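Local coordinates for Lmo2051 protein (Listeria monocytogenes, PDB 3I18) that is the PDZ domain of a membrane protein that probably acts as a serine protease of the Lon (S16) family, at residues A[9-14]-A[28-33]; A[55-60]-A[72-77]. One frame throughout, in Å; residues are numbered along the deposited sequence.

Overall arrangement
Both contacts are antiparallel strand pairs in the one sheet of this PDZ domain, and the neighbouring strands 29-33 and 56-63 join them: Thr31 N meets Asn60 O at 2.9 Å in a probable hydrogen bond, and Ile33 packs on Ile59. Their centres lie about 13 Å apart. Contact 1 is the more buried, five of its six touching residues being inside the protein, with Tyr10 exposed. Contact 2 sits farther out, aliphatic on its inner face and Thr56 beside Lys73 on the other. Each has three backbone hydrogen bonds and both pack branched aliphatic side chains; contact 1 adds a CH-pi contact of a leucine methyl on the Tyr10 ring.

Contact 1 of 2, residues A[9-14]-A[28-33]; sequences VYVMSV and DLITEI. Unlike the reference sequence in segment 9-14: Met12 (reference Leu).
Leu29 has CG anti to its backbone N (chi1 170°), and chi2 of 66° turns CD1 over the ring of Tyr10, whose own CG is anti to its carbonyl carbon. The two side chains cross obliquely on the same face of the sheet. Leu29 CD1 sits almost over the middle of the ring, 3.6 Å from the centroid of Tyr10 and 11° off the normal, a CH-pi contact. CD2 of the same leucine reaches towards the phenol end, near CZ and OH, while its CB lies by CE2. Tyr10 is exposed while Leu29 is buried, and the leucine methyl lies against one face of the ring.

The strands 9-14 and 29-33 run antiparallel as the first two strands of the PDZ sheet, their axes 4.7 Å apart at the closest point. Val9 and Ile30 form a hydrogen-bonded pair: Val9 N gives to Ile30 O at 3.0 Å, and Ile30 N returns a bond to Val9 O at 2.8 Å. Val11 N then reaches Asp28 O at 2.9 Å, nearly straight. Beyond Val11 the first strand leaves its partner, and Met12 and Ser13 form a classic bulge opposite Thr88 of strand 83-89.

On the opposite face from Tyr10, Val9 and Ile30 lie side by side and point the same way. Val9 CG1 comes within 3.5 Å of Ile30 CB, a tight approach between buried groups. Val11 adds CG2, which lies 3.9 Å from Ile30 CD1 and also close to Asp28 O. Phe44 of helix 41-49 packs against Ile30 too, and Phe38 against Val9. The carboxylate of Asp28 turns elsewhere, OD2 taking a hydrogen bond from His25 N and OD1 bonding His63 ND1.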
# COMPACT_ATOMS: atom_id res chain seq x y z
N VAL A 9 -1.24 -1.98 -7.49
CA VAL A 9 -2.15 -2.68 -6.59
C VAL A 9 -3.39 -1.84 -6.27
O VAL A 9 -3.28 -0.65 -5.97
CB VAL A 9 -1.42 -3.07 -5.27
CG1 VAL A 9 -0.93 -1.82 -4.55
CG2 VAL A 9 -2.34 -3.87 -4.38
N TYR A 10 -4.57 -2.45 -6.34
CA TYR A 10 -5.81 -1.74 -6.03
C TYR A 10 -6.19 -1.98 -4.57
O TYR A 10 -6.23 -3.12 -4.11
CB TYR A 10 -6.95 -2.21 -6.94
CG TYR A 10 -6.79 -1.80 -8.38
CD1 TYR A 10 -6.03 -2.56 -9.26
CD2 TYR A 10 -7.39 -0.63 -8.86
CE1 TYR A 10 -5.85 -2.16 -10.59
CE2 TYR A 10 -7.22 -0.23 -10.18
CZ TYR A 10 -6.45 -0.99 -11.03
OH TYR A 10 -6.28 -0.59 -12.34
N VAL A 11 -6.47 -0.89 -3.86
CA VAL A 11 -6.85 -0.96 -2.45
C VAL A 11 -8.30 -1.41 -2.34
O VAL A 11 -9.17 -0.89 -3.03
CB VAL A 11 -6.69 0.42 -1.77
CG1 VAL A 11 -7.14 0.35 -0.32
CG2 VAL A 11 -5.25 0.87 -1.86
N MSE A 12 -8.57 -2.37 -1.46
CA MSE A 12 -9.94 -2.86 -1.30
C MSE A 12 -10.57 -2.45 0.02
O MSE A 12 -11.79 -2.41 0.15
CB MSE A 12 -9.97 -4.38 -1.42
CG MSE A 12 -11.34 -4.98 -1.17
SE MSE A 12 -11.42 -6.77 -1.80
CE MSE A 12 -10.32 -7.60 -0.44
N SER A 13 -9.72 -2.17 1.00
CA SER A 13 -10.18 -1.75 2.32
C SER A 13 -9.04 -1.07 3.05
O SER A 13 -7.88 -1.42 2.86
CB SER A 13 -10.64 -2.96 3.13
OG SER A 13 -10.96 -2.58 4.46
N VAL A 14 -9.37 -0.09 3.89
CA VAL A 14 -8.39 0.65 4.66
C VAL A 14 -8.83 0.70 6.12
O VAL A 14 -9.98 1.05 6.40
CB VAL A 14 -8.26 2.11 4.13
CG1 VAL A 14 -7.13 2.83 4.86
CG2 VAL A 14 -8.00 2.11 2.62
N ASP A 28 -8.58 3.10 -4.68
CA ASP A 28 -7.37 3.75 -5.15
C ASP A 28 -6.37 2.75 -5.70
O ASP A 28 -6.31 1.59 -5.26
CB ASP A 28 -6.71 4.54 -4.01
CG ASP A 28 -7.54 5.73 -3.56
OD1 ASP A 28 -8.54 6.06 -4.23
OD2 ASP A 28 -7.20 6.33 -2.52
N LEU A 29 -5.58 3.19 -6.67
CA LEU A 29 -4.57 2.35 -7.28
C LEU A 29 -3.20 2.87 -6.85
O LEU A 29 -2.88 4.03 -7.08
CB LEU A 29 -4.66 2.39 -8.81
CG LEU A 29 -3.51 1.75 -9.58
CD1 LEU A 29 -3.47 0.25 -9.35
CD2 LEU A 29 -3.68 2.05 -11.07
N ILE A 30 -2.42 2.01 -6.21
CA ILE A 30 -1.08 2.39 -5.78
C ILE A 30 -0.12 1.97 -6.88
O ILE A 30 -0.05 0.79 -7.24
CB ILE A 30 -0.69 1.69 -4.47
CG1 ILE A 30 -1.61 2.16 -3.33
CG2 ILE A 30 0.76 1.99 -4.14
CD1 ILE A 30 -1.36 1.45 -2.00
N THR A 31 0.62 2.93 -7.42
CA THR A 31 1.55 2.68 -8.52
C THR A 31 3.02 2.59 -8.14
O THR A 31 3.79 1.92 -8.82
CB THR A 31 1.39 3.75 -9.62
OG1 THR A 31 1.61 5.05 -9.06
CG2 THR A 31 -0.01 3.70 -10.20
N GLU A 32 3.41 3.26 -7.07
CA GLU A 32 4.80 3.23 -6.62
C GLU A 32 4.88 3.39 -5.12
O GLU A 32 4.03 4.03 -4.49
CB GLU A 32 5.61 4.34 -7.30
CG GLU A 32 5.79 4.17 -8.81
CD GLU A 32 6.85 5.09 -9.39
OE1 GLU A 32 7.15 4.96 -10.60
OE2 GLU A 32 7.38 5.95 -8.66
N ILE A 33 5.90 2.78 -4.54
CA ILE A 33 6.14 2.87 -3.11
C ILE A 33 7.64 3.16 -2.97
O ILE A 33 8.49 2.46 -3.53
CB ILE A 33 5.73 1.55 -2.38
CG1 ILE A 33 5.96 1.70 -0.88
CG2 ILE A 33 6.50 0.36 -2.95
CD1 ILE A 33 5.30 0.60 -0.06

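Contact 2 of 2, residues A[55-60]-A[72-77]; sequences DTVKIN and IKLTAI
Val57 and Ile72 exchange two backbone hydrogen bonds, Val57 N to Ile72 O and Ile72 N to Val57 O, both 2.9 Å, and Leu74 N adds a third to Asp55 O at 2.8 Å. They lie at the end away from the turn of the beta hairpin made by strands 56-63 and 66-76 of the PDZ domain.

On the inner face, Val57 and Leu74 cross at about a right angle. A chi1 of -67° sets Val57 CG1 anti to the carbonyl carbon, which leaves CG2 between the backbone N and the carbonyl carbon; from there CG2 meets Leu74 CD2 at 4.0 Å and Ile72 O at 3.4 Å, while CG1 faces Leu74 CG and CD1. Ile85 of strand 83-89 packs on Leu74, Ile72 and Ile59, and Ile33 of strand 29-33 on Val57 and Ile59.

Thr56 and Lys73 form a non-hydrogen-bonded pair on the other, exposed face. There the lysine chain bends at chi3 (-67°), bringing CE to 4.1 Å from Thr56 OG1. Asp55 directs its carboxylate away from strand 66-76, and OD2 accepts a hydrogen bond from Lys52 N. Farther along the inner face, Ile59 CG1 touches Ile72 CD1 at 3.9 Å.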
# COMPACT_ATOMS: atom_id res chain seq x y z
N ASP A 55 8.24 3.29 10.35
CA ASP A 55 8.92 3.83 9.17
C ASP A 55 7.89 4.58 8.34
O ASP A 55 6.69 4.40 8.51
CB ASP A 55 9.53 2.72 8.32
CG ASP A 55 10.85 2.21 8.86
OD1 ASP A 55 11.35 2.77 9.87
OD2 ASP A 55 11.39 1.25 8.28
N THR A 56 8.38 5.40 7.42
CA THR A 56 7.53 6.18 6.55
C THR A 56 7.73 5.74 5.11
O THR A 56 8.87 5.59 4.67
CB THR A 56 7.87 7.68 6.65
OG1 THR A 56 7.62 8.14 7.99
CG2 THR A 56 7.05 8.48 5.67
N VAL A 57 6.65 5.49 4.39
CA VAL A 57 6.76 5.10 2.99
C VAL A 57 6.10 6.15 2.11
O VAL A 57 5.06 6.71 2.48
CB VAL A 57 6.09 3.72 2.69
CG1 VAL A 57 6.85 2.60 3.39
CG2 VAL A 57 4.64 3.73 3.13
N LYS A 58 6.70 6.43 0.96
CA LYS A 58 6.14 7.41 0.04
C LYS A 58 5.23 6.63 -0.90
O LYS A 58 5.68 5.68 -1.54
CB LYS A 58 7.24 8.11 -0.77
CG LYS A 58 6.70 9.12 -1.79
CD LYS A 58 7.79 10.02 -2.36
CE LYS A 58 8.84 9.22 -3.12
NZ LYS A 58 9.90 10.10 -3.72
N ILE A 59 3.97 7.04 -0.98
CA ILE A 59 3.01 6.34 -1.83
C ILE A 59 2.48 7.20 -2.97
O ILE A 59 1.99 8.30 -2.74
CB ILE A 59 1.80 5.84 -0.99
CG1 ILE A 59 2.25 4.87 0.11
CG2 ILE A 59 0.79 5.14 -1.89
CD1 ILE A 59 2.79 3.55 -0.41
N ASN A 60 2.61 6.70 -4.20
CA ASN A 60 2.07 7.40 -5.36
C ASN A 60 0.82 6.60 -5.72
O ASN A 60 0.89 5.38 -5.91
CB ASN A 60 3.04 7.39 -6.56
CG ASN A 60 4.23 8.33 -6.37
OD1 ASN A 60 5.24 7.95 -5.80
ND2 ASN A 60 4.10 9.56 -6.85
N ILE A 72 3.01 7.80 4.28
CA ILE A 72 2.18 7.06 5.21
C ILE A 72 3.09 6.35 6.19
O ILE A 72 4.07 5.73 5.79
CB ILE A 72 1.29 6.04 4.47
CG1 ILE A 72 0.43 6.77 3.44
CG2 ILE A 72 0.40 5.30 5.45
CD1 ILE A 72 -0.52 5.85 2.67
N LYS A 73 2.79 6.47 7.47
CA LYS A 73 3.60 5.82 8.49
C LYS A 73 3.11 4.38 8.62
O LYS A 73 1.90 4.12 8.63
CB LYS A 73 3.46 6.56 9.83
CG LYS A 73 4.29 5.97 10.97
CD LYS A 73 4.58 7.02 12.04
CE LYS A 73 5.52 8.10 11.49
NZ LYS A 73 5.94 9.09 12.53
N LEU A 74 4.05 3.45 8.71
CA LEU A 74 3.71 2.04 8.83
C LEU A 74 3.32 1.74 10.26
O LEU A 74 3.88 2.30 11.20
CB LEU A 74 4.91 1.18 8.43
CG LEU A 74 5.35 1.30 6.97
CD1 LEU A 74 6.47 0.31 6.71
CD2 LEU A 74 4.17 1.00 6.05
N THR A 75 2.36 0.84 10.43
CA THR A 75 1.89 0.45 11.75
C THR A 75 2.02 -1.06 11.82
O THR A 75 2.47 -1.69 10.87
CB THR A 75 0.42 0.89 11.96
OG1 THR A 75 0.04 0.66 13.33
CG2 THR A 75 -0.51 0.13 11.03
N ALA A 76 1.66 -1.65 12.95
CA ALA A 76 1.74 -3.10 13.08
C ALA A 76 0.44 -3.68 12.54
O ALA A 76 -0.64 -3.23 12.93
CB ALA A 76 1.91 -3.49 14.56
N ILE A 77 0.51 -4.66 11.63
CA ILE A 77 -0.72 -5.23 11.10
C ILE A 77 -1.09 -6.59 11.66
O ILE A 77 -2.11 -7.17 11.28
CB ILE A 77 -0.74 -5.29 9.53
CG1 ILE A 77 0.54 -5.93 8.99
CG2 ILE A 77 -0.95 -3.90 8.96
CD1 ILE A 77 0.57 -7.44 9.15